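Local coordinates for acinetobacter secreted protease CpaA (Acinetobacter nosocomialis M2, PDB 6O38), which is a secreted zinc metalloprotease that probably cleaves host proteins and pairs with its chaperone CpaB for export by the type II secretion system, at residues Pro191-Val196 and Leu210-Phe215; Ala204-Pro209 and Thr225-Ala230; Arg235-Ser240 and Gly264-Phe269. All blocks are in the same frame, centred on the assembly; numbering follows the deposited sequence.

Contact 1 (Pro191-Val196 and Leu210-Phe215)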
loop_
_atom_site.group_PDB
_atom_site.type_symbol
_atom_site.label_atom_id
_atom_site.label_comp_id
_atom_site.label_asym_id
_atom_site.label_seq_id
_atom_site.Cartn_x
_atom_site.Cartn_y
_atom_site.Cartn_z
ATOM N N PRO A 191 20.347 -1.947 4.815
ATOM C CA PRO A 191 20.718 -2.989 3.856
ATOM C C PRO A 191 22.220 -3.200 3.775
ATOM O O PRO A 191 23.016 -2.270 3.929
ATOM C CB PRO A 191 20.167 -2.455 2.530
ATOM C CG PRO A 191 20.209 -0.971 2.700
ATOM C CD PRO A 191 19.872 -0.722 4.148
ATOM N N GLN A 192 22.602 -4.451 3.536
ATOM C CA GLN A 192 23.971 -4.789 3.173
ATOM C C GLN A 192 24.119 -4.624 1.666
ATOM O O GLN A 192 23.490 -5.354 0.893
ATOM C CB GLN A 192 24.318 -6.217 3.588
ATOM C CG GLN A 192 25.758 -6.605 3.288
ATOM C CD GLN A 192 26.018 -8.088 3.463
ATOM O OE1 GLN A 192 25.182 -8.820 3.992
ATOM N NE2 GLN A 192 27.180 -8.540 3.007
ATOM N N LYS A 193 24.942 -3.667 1.251
ATOM C CA LYS A 193 25.063 -3.302 -0.153
ATOM C C LYS A 193 26.235 -4.044 -0.778
ATOM O O LYS A 193 27.349 -4.025 -0.243
ATOM C CB LYS A 193 25.237 -1.791 -0.310
ATOM C CG LYS A 193 24.001 -0.998 0.084
ATOM C CD LYS A 193 24.118 0.462 -0.312
ATOM C CE LYS A 193 22.868 1.235 0.081
ATOM N NZ LYS A 193 22.988 2.689 -0.213
ATOM N N LEU A 194 25.980 -4.696 -1.909
ATOM C CA LEU A 194 26.996 -5.429 -2.646
ATOM C C LEU A 194 26.966 -5.012 -4.107
ATOM O O LEU A 194 25.892 -4.872 -4.700
ATOM C CB LEU A 194 26.787 -6.947 -2.545
ATOM C CG LEU A 194 26.957 -7.604 -1.175
ATOM C CD1 LEU A 194 26.656 -9.092 -1.264
ATOM C CD2 LEU A 194 28.362 -7.370 -0.641
ATOM N N ASN A 195 28.147 -4.812 -4.681
ATOM C CA ASN A 195 28.282 -4.634 -6.118
ATOM C C ASN A 195 28.483 -6.001 -6.758
ATOM O O ASN A 195 29.326 -6.784 -6.308
ATOM C CB ASN A 195 29.452 -3.706 -6.446
ATOM C CG ASN A 195 29.242 -2.299 -5.925
ATOM O OD1 ASN A 195 28.129 -1.772 -5.959
ATOM N ND2 ASN A 195 30.311 -1.682 -5.436
ATOM N N VAL A 196 27.695 -6.290 -7.797
ATOM C CA VAL A 196 27.713 -7.617 -8.402
ATOM C C VAL A 196 29.088 -7.973 -8.957
ATOM O O VAL A 196 29.405 -9.157 -9.107
ATOM C CB VAL A 196 26.621 -7.720 -9.488
ATOM C CG1 VAL A 196 27.046 -6.999 -10.761
ATOM C CG2 VAL A 196 26.282 -9.176 -9.759
ATOM N N LEU A 210 18.644 -8.208 4.866
ATOM C CA LEU A 210 18.371 -7.441 3.652
ATOM C C LEU A 210 19.678 -7.242 2.899
ATOM O O LEU A 210 20.543 -6.480 3.343
ATOM C CB LEU A 210 17.720 -6.098 3.984
ATOM C CG LEU A 210 17.340 -5.219 2.793
ATOM C CD1 LEU A 210 16.425 -5.978 1.845
ATOM C CD2 LEU A 210 16.680 -3.931 3.264
ATOM N N THR A 211 19.818 -7.919 1.763
ATOM C CA THR A 211 20.978 -7.782 0.892
ATOM C C THR A 211 20.568 -7.021 -0.361
ATOM O O THR A 211 19.536 -7.326 -0.968
ATOM C CB THR A 211 21.551 -9.152 0.520
ATOM O OG1 THR A 211 21.709 -9.945 1.703
ATOM C CG2 THR A 211 22.903 -8.997 -0.162
ATOM N N GLU A 212 21.373 -6.033 -0.746
ATOM C CA GLU A 212 21.066 -5.160 -1.874
ATOM C C GLU A 212 22.196 -5.270 -2.892
ATOM O O GLU A 212 23.333 -4.881 -2.607
ATOM C CB GLU A 212 20.872 -3.719 -1.403
ATOM C CG GLU A 212 20.527 -2.732 -2.500
ATOM C CD GLU A 212 20.137 -1.372 -1.951
ATOM O OE1 GLU A 212 20.809 -0.375 -2.289
ATOM O OE2 GLU A 212 19.164 -1.304 -1.169
ATOM N N ILE A 213 21.880 -5.796 -4.072
ATOM C CA ILE A 213 22.862 -6.094 -5.110
ATOM C C ILE A 213 22.674 -5.098 -6.245
ATOM O O ILE A 213 21.599 -5.036 -6.856
ATOM C CB ILE A 213 22.725 -7.538 -5.610
ATOM C CG1 ILE A 213 22.929 -8.515 -4.451
ATOM C CG2 ILE A 213 23.717 -7.811 -6.731
ATOM C CD1 ILE A 213 22.417 -9.906 -4.727
ATOM N N ALA A 214 23.718 -4.325 -6.532
ATOM C CA ALA A 214 23.656 -3.255 -7.517
ATOM C C ALA A 214 24.326 -3.666 -8.822
ATOM O O ALA A 214 25.415 -4.247 -8.821
ATOM C CB ALA A 214 24.316 -1.985 -6.978
ATOM N N PHE A 215 23.662 -3.362 -9.934
ATOM C CA PHE A 215 24.227 -3.482 -11.270
ATOM C C PHE A 215 24.455 -2.090 -11.844
ATOM O O PHE A 215 23.636 -1.187 -11.645
ATOM C CB PHE A 215 23.303 -4.278 -12.200
ATOM C CG PHE A 215 23.338 -5.766 -11.981
ATOM C CD1 PHE A 215 22.906 -6.321 -10.787
ATOM C CD2 PHE A 215 23.783 -6.613 -12.984
ATOM C CE1 PHE A 215 22.931 -7.692 -10.592
ATOM C CE2 PHE A 215 23.811 -7.982 -12.796
ATOM C CZ PHE A 215 23.384 -8.522 -11.599
#
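P191 and L210 meet where the two strands begin: CB of the proline ring lies 3.9 Å from CD2 of L210, and the L210 carbonyl oxygen receives the backbone N-H of Q192. Proline suits its place because that position donates no backbone hydrogen bond across the pair. T211 follows on the face shared with Q192 and L194. Its CG2 methyl, anti to the backbone N, meets CD1 of L194 at 3.9 Å, the two side chains crossing obliquely; a beta-branched residue is at home in such an extended chain. E212 reaches out on the other face beside K193, both chains extended and pointing the same way. Its OE1 lies 3.5 Å from K193 CE, but K193 NZ stays 4.3 Å from OE1, beyond a salt bridge; the carboxylate's salt-bridge partner is K239 on the next strand. The backbone N of E212 donates to Q192 O, and its backbone O accepts from L194 N. I213 returns to the face of T211 and L194, where its CG2 approaches V196 CB at 4.0 Å. A214 offers only its methyl, CB lying 4.0 Å from N195 OD1, and its carbonyl accepts the N-H of V196. F215 ends the walk: V196 CG1 sits over the centre of its ring, 3.8 Å from the centroid and 6° off the normal, a CH-pi contact. Five backbone bonds in this alternating pattern are characteristic of a parallel beta ladder, here joining strands 183-195 and 210-215 in the StcE-type beta-sandwich architecture.

Contact 2 (Ala204-Pro209 and Thr225-Ala230)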
loop_
_atom_site.group_PDB
_atom_site.type_symbol
_atom_site.label_atom_id
_atom_site.label_comp_id
_atom_site.label_asym_id
_atom_site.label_seq_id
_atom_site.Cartn_x
_atom_site.Cartn_y
_atom_site.Cartn_z
ATOM N N ALA A 204 26.443 -17.284 -2.896
ATOM C CA ALA A 204 26.332 -18.576 -2.228
ATOM C C ALA A 204 25.404 -18.503 -1.022
ATOM O O ALA A 204 24.573 -19.394 -0.818
ATOM C CB ALA A 204 27.717 -19.072 -1.814
ATOM N N ALA A 205 25.526 -17.452 -0.213
ATOM C CA ALA A 205 24.720 -17.328 0.991
ATOM C C ALA A 205 24.560 -15.856 1.343
ATOM O O ALA A 205 25.370 -15.013 0.952
ATOM C CB ALA A 205 25.339 -18.094 2.165
ATOM N N VAL A 206 23.501 -15.561 2.091
ATOM C CA VAL A 206 23.252 -14.209 2.565
ATOM C C VAL A 206 23.823 -14.056 3.968
ATOM O O VAL A 206 24.015 -15.027 4.704
ATOM C CB VAL A 206 21.749 -13.858 2.537
ATOM C CG1 VAL A 206 21.237 -13.842 1.107
ATOM C CG2 VAL A 206 20.958 -14.838 3.386
ATOM N N ASN A 207 24.092 -12.807 4.346
ATOM C CA ASN A 207 24.739 -12.489 5.609
ATOM C C ASN A 207 23.899 -11.604 6.516
ATOM O O ASN A 207 24.309 -11.350 7.654
ATOM C CB ASN A 207 26.092 -11.803 5.351
ATOM C CG ASN A 207 27.150 -12.199 6.359
ATOM O OD1 ASN A 207 26.907 -13.020 7.244
ATOM N ND2 ASN A 207 28.340 -11.619 6.227
ATOM N N SER A 208 22.745 -11.133 6.054
ATOM C CA SER A 208 21.942 -10.166 6.789
ATOM C C SER A 208 20.501 -10.297 6.310
ATOM O O SER A 208 20.238 -10.938 5.284
ATOM C CB SER A 208 22.473 -8.735 6.579
ATOM O OG SER A 208 22.162 -8.259 5.282
ATOM N N PRO A 209 19.538 -9.710 7.034
ATOM C CA PRO A 209 18.133 -9.854 6.615
ATOM C C PRO A 209 17.799 -9.129 5.323
ATOM O O PRO A 209 16.752 -9.416 4.730
ATOM C CB PRO A 209 17.343 -9.267 7.794
ATOM C CG PRO A 209 18.299 -9.227 8.931
ATOM C CD PRO A 209 19.645 -9.017 8.330
ATOM N N THR A 225 22.454 -15.835 -10.012
ATOM C CA THR A 225 21.716 -16.909 -9.358
ATOM C C THR A 225 21.604 -16.618 -7.869
ATOM O O THR A 225 22.616 -16.373 -7.203
ATOM C CB THR A 225 22.397 -18.263 -9.580
ATOM O OG1 THR A 225 22.532 -18.509 -10.985
ATOM C CG2 THR A 225 21.580 -19.381 -8.950
ATOM N N LEU A 226 20.377 -16.651 -7.352
ATOM C CA LEU A 226 20.141 -16.458 -5.933
ATOM C C LEU A 226 20.660 -17.650 -5.131
ATOM O O LEU A 226 20.875 -18.735 -5.679
ATOM C CB LEU A 226 18.649 -16.259 -5.667
ATOM C CG LEU A 226 17.974 -15.030 -6.280
ATOM C CD1 LEU A 226 16.671 -14.734 -5.557
ATOM C CD2 LEU A 226 18.893 -13.819 -6.236
ATOM N N PRO A 227 20.884 -17.469 -3.826
ATOM C CA PRO A 227 21.289 -18.603 -2.988
ATOM C C PRO A 227 20.230 -19.695 -2.980
ATOM O O PRO A 227 19.044 -19.446 -3.208
ATOM C CB PRO A 227 21.455 -17.978 -1.597
ATOM C CG PRO A 227 21.711 -16.537 -1.858
ATOM C CD PRO A 227 20.916 -16.197 -3.083
ATOM N N THR A 228 20.677 -20.922 -2.712
ATOM C CA THR A 228 19.765 -22.055 -2.655
ATOM C C THR A 228 18.946 -22.068 -1.374
ATOM O O THR A 228 17.857 -22.653 -1.351
ATOM C CB THR A 228 20.548 -23.364 -2.752
ATOM O OG1 THR A 228 21.872 -23.157 -2.249
ATOM C CG2 THR A 228 20.663 -23.795 -4.201
ATOM N N THR A 229 19.444 -21.429 -0.319
ATOM C CA THR A 229 18.786 -21.433 0.977
ATOM C C THR A 229 19.178 -20.173 1.733
ATOM O O THR A 229 20.195 -19.537 1.443
ATOM C CB THR A 229 19.154 -22.678 1.793
ATOM O OG1 THR A 229 18.314 -22.760 2.951
ATOM C CG2 THR A 229 20.612 -22.621 2.231
ATOM N N ALA A 230 18.343 -19.812 2.701
ATOM C CA ALA A 230 18.598 -18.678 3.578
ATOM C C ALA A 230 17.787 -18.881 4.852
ATOM O O ALA A 230 17.162 -19.929 5.049
ATOM C CB ALA A 230 18.257 -17.357 2.880
HETATM O O HOH W 1 21.914 -17.997 2.563
#
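V206 forms the close-packed part of this meeting of two loops, its two methyl groups taking different partners. CG1, anti to the carbonyl carbon of its own residue (chi1 -65°), reaches CG of P227 at 4.0 Å. CG2, set between the backbone N and the carbonyl carbon, lies 3.7 Å from CB of A230. The valine and proline side chains cross at about a right angle, with CG1 of the valine at CG of the proline ring. Both residue types suit loops that must pack without a repeating backbone pattern: the forked valine can fill two directions at once, and the rigid proline ring offers an apolar surface while needing no partner for a backbone N-H. A230 has just its methyl to offer, which is enough to meet V206 CG2. P227 is also approached by the backbone, its CB being 3.5 Å from A204 O.

The other side is looser and exposed in the assembly, though A204, A205 and T229 meet a neighbour in the crystal. The CB atoms of A204 and A205 point away from the second loop, and T228 and T229 are exposed, as suits small or hydroxyl-bearing residues on a surface. Here the loops are joined through a water, which accepts from V206 N at 2.9 Å and donates to T229 O at 2.6 Å. It bridges two backbone groups that have no direct bond to each other.

Beneath the apolar part lies the sandwich itself: V206 and P227 both rest on I236 of strand 235-240. W278 of strand 277-288 touches V206, L226 and A230, and its NE1 donates to P227 O, so both loops are seated on these two strands.

Contact 3 (Arg235-Ser240 and Gly264-Phe269)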
loop_
_atom_site.group_PDB
_atom_site.type_symbol
_atom_site.label_atom_id
_atom_site.label_comp_id
_atom_site.label_asym_id
_atom_site.label_seq_id
_atom_site.Cartn_x
_atom_site.Cartn_y
_atom_site.Cartn_z
ATOM N N ARG A 235 15.739 -11.142 2.716
ATOM C CA ARG A 235 15.345 -10.447 1.501
ATOM C C ARG A 235 16.564 -10.054 0.682
ATOM O O ARG A 235 17.603 -9.677 1.231
ATOM C CB ARG A 235 14.509 -9.202 1.817
ATOM C CG ARG A 235 13.107 -9.522 2.300
ATOM C CD ARG A 235 12.233 -8.284 2.351
ATOM N NE ARG A 235 10.881 -8.601 2.802
ATOM C CZ ARG A 235 9.818 -7.837 2.571
ATOM N NH1 ARG A 235 9.946 -6.708 1.889
ATOM N NH2 ARG A 235 8.626 -8.205 3.018
ATOM N N ILE A 236 16.423 -10.149 -0.638
ATOM C CA ILE A 236 17.446 -9.727 -1.586
ATOM C C ILE A 236 16.805 -8.751 -2.561
ATOM O O ILE A 236 15.819 -9.091 -3.226
ATOM C CB ILE A 236 18.065 -10.914 -2.344
ATOM C CG1 ILE A 236 18.884 -11.791 -1.395
ATOM C CG2 ILE A 236 18.925 -10.423 -3.499
ATOM C CD1 ILE A 236 19.512 -12.986 -2.073
ATOM N N ILE A 237 17.359 -7.545 -2.643
ATOM C CA ILE A 237 16.952 -6.545 -3.623
ATOM C C ILE A 237 18.028 -6.475 -4.695
ATOM O O ILE A 237 19.221 -6.377 -4.383
ATOM C CB ILE A 237 16.726 -5.169 -2.973
ATOM C CG1 ILE A 237 15.573 -5.236 -1.970
ATOM C CG2 ILE A 237 16.445 -4.116 -4.034
ATOM C CD1 ILE A 237 15.364 -3.955 -1.193
ATOM N N ILE A 238 17.607 -6.534 -5.956
ATOM C CA ILE A 238 18.510 -6.455 -7.098
ATOM C C ILE A 238 18.156 -5.199 -7.880
ATOM O O ILE A 238 17.020 -5.052 -8.352
ATOM C CB ILE A 238 18.422 -7.707 -7.985
ATOM C CG1 ILE A 238 18.735 -8.959 -7.160
ATOM C CG2 ILE A 238 19.376 -7.595 -9.161
ATOM C CD1 ILE A 238 18.689 -10.246 -7.952
ATOM N N LYS A 239 19.128 -4.298 -8.024
ATOM C CA LYS A 239 18.934 -3.023 -8.695
ATOM C C LYS A 239 19.921 -2.892 -9.845
ATOM O O LYS A 239 21.021 -3.453 -9.810
ATOM C CB LYS A 239 19.148 -1.841 -7.739
ATOM C CG LYS A 239 18.162 -1.721 -6.596
ATOM C CD LYS A 239 18.618 -0.618 -5.650
ATOM C CE LYS A 239 17.752 -0.531 -4.406
ATOM N NZ LYS A 239 18.196 0.577 -3.511
ATOM N N SER A 240 19.519 -2.147 -10.871
ATOM C CA SER A 240 20.382 -1.915 -12.017
ATOM C C SER A 240 20.296 -0.464 -12.460
ATOM O O SER A 240 19.206 0.108 -12.552
ATOM C CB SER A 240 20.020 -2.827 -13.194
ATOM O OG SER A 240 20.798 -2.510 -14.335
ATOM N N GLY A 264 17.258 0.748 -14.633
ATOM C CA GLY A 264 16.284 1.258 -13.694
ATOM C C GLY A 264 15.383 0.220 -13.062
ATOM O O GLY A 264 14.582 0.574 -12.187
ATOM N N ASP A 265 15.480 -1.043 -13.469
ATOM C CA ASP A 265 14.626 -2.078 -12.907
ATOM C C ASP A 265 15.044 -2.421 -11.478
ATOM O O ASP A 265 16.185 -2.197 -11.058
ATOM C CB ASP A 265 14.662 -3.340 -13.769
ATOM C CG ASP A 265 13.844 -3.205 -15.038
ATOM O OD1 ASP A 265 13.227 -2.137 -15.242
ATOM O OD2 ASP A 265 13.812 -4.172 -15.828
ATOM N N GLN A 266 14.095 -2.976 -10.729
ATOM C CA GLN A 266 14.341 -3.433 -9.368
ATOM C C GLN A 266 13.508 -4.675 -9.091
ATOM O O GLN A 266 12.306 -4.693 -9.367
ATOM C CB GLN A 266 14.023 -2.334 -8.346
ATOM C CG GLN A 266 14.366 -2.711 -6.916
ATOM C CD GLN A 266 14.138 -1.577 -5.937
ATOM O OE1 GLN A 266 14.849 -0.573 -5.959
ATOM N NE2 GLN A 266 13.126 -1.720 -5.087
ATOM N N TYR A 267 14.153 -5.702 -8.543
ATOM C CA TYR A 267 13.492 -6.927 -8.123
ATOM C C TYR A 267 13.733 -7.144 -6.637
ATOM O O TYR A 267 14.809 -6.829 -6.121
ATOM C CB TYR A 267 14.004 -8.140 -8.910
ATOM C CG TYR A 267 13.577 -8.183 -10.361
ATOM C CD1 TYR A 267 14.213 -7.400 -11.315
ATOM C CD2 TYR A 267 12.550 -9.019 -10.777
ATOM C CE1 TYR A 267 13.831 -7.442 -12.643
ATOM C CE2 TYR A 267 12.159 -9.068 -12.102
ATOM C CZ TYR A 267 12.804 -8.279 -13.031
ATOM O OH TYR A 267 12.417 -8.324 -14.350
ATOM N N GLU A 268 12.729 -7.689 -5.954
ATOM C CA GLU A 268 12.831 -8.006 -4.537
ATOM C C GLU A 268 12.401 -9.448 -4.322
ATOM O O GLU A 268 11.362 -9.873 -4.836
ATOM C CB GLU A 268 11.973 -7.060 -3.689
ATOM C CG GLU A 268 12.373 -7.006 -2.224
ATOM C CD GLU A 268 11.582 -5.978 -1.440
ATOM O OE1 GLU A 268 11.710 -5.947 -0.197
ATOM O OE2 GLU A 268 10.831 -5.200 -2.065
ATOM N N PHE A 269 13.198 -10.193 -3.560
ATOM C CA PHE A 269 12.930 -11.595 -3.287
ATOM C C PHE A 269 12.900 -11.818 -1.783
ATOM O O PHE A 269 13.588 -11.134 -1.024
ATOM C CB PHE A 269 13.983 -12.515 -3.926
ATOM C CG PHE A 269 14.119 -12.344 -5.412
ATOM C CD1 PHE A 269 14.914 -11.338 -5.938
ATOM C CD2 PHE A 269 13.450 -13.187 -6.282
ATOM C CE1 PHE A 269 15.040 -11.179 -7.304
ATOM C CE2 PHE A 269 13.571 -13.033 -7.648
ATOM C CZ PHE A 269 14.367 -12.028 -8.160
#
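R235 reaches diagonally to E268, their side chains crossing at a slant, across an antiparallel beta ladder of strands 235-240 and 266-272 within the StcE-type beta-sandwich domain. The arginine chain is extended as far as NE; beyond it NH1 lies 2.8 Å from E268 OE1 in a hydrogen-bonded salt bridge. Their flat groups are turned 68° apart, and NH1 approaches OE1 from above the carboxylate, 45° out of its plane. The long arginine also reaches P543, whose carbonyl bonds to NH2. E268 OE2 lies near the like-charged D122 of the chaperone CpaB, which might raise the pKa of the carboxylate, while R235 would offset part of its charge.

I237 stands beside E268 and points the same way, its CG1 3.7 Å from E268 CG, while its CG2 touches Q266 CG at 3.8 Å. A branched isoleucine thus covers the aliphatic part of both longer polar chains. K239 and Q266 also run side by side, with K239 CE 3.3 Å from Q266 OE1; the lysine's NZ goes on to a salt bridge with E212. Q266 packs on P123 of CpaB, and its backbone O accepts from ND2 of N124 of that chain.

The face of I236, I238, Y267 and F269 is mostly apolar; the Y267 hydroxyl bonds to T260 O. I238 CD1 reaches F269 CE1 at 3.8 Å, meeting the ring obliquely; large hydrophobic residues suit a layer enclosed by the sandwich. At the far end G264, with phi of 81°, a value glycine adopts easily, gives its N-H to S240 O. At the opposite end I236 O receives the N-H of F269 and also lies in the plane of the F269 ring, 3.6 Å from CD1 at its edge.

All three contacts cluster around strands 210-215 and 235-240, consistent with a single StcE-type beta-sandwich unit. The centres of contacts 1 and 3 are about 9 Å apart, since those strands are neighbours: I213 N and F215 N probably bond to I237 O and K239 O. Contact 2, centred about 12 Å from contact 1 and 14 Å from contact 3, joins the loops preceding those two strands. Along the chain its segments alternate with those of contact 1, whereas contact 3 opens only after both have closed. L226 CD1 packs on the F269 ring, and P209 O probably bonds to R235 N, linking contacts 2 and 3. Of the three, contact 3 alone is reached by CpaB, which touches the domain at strand 266-272.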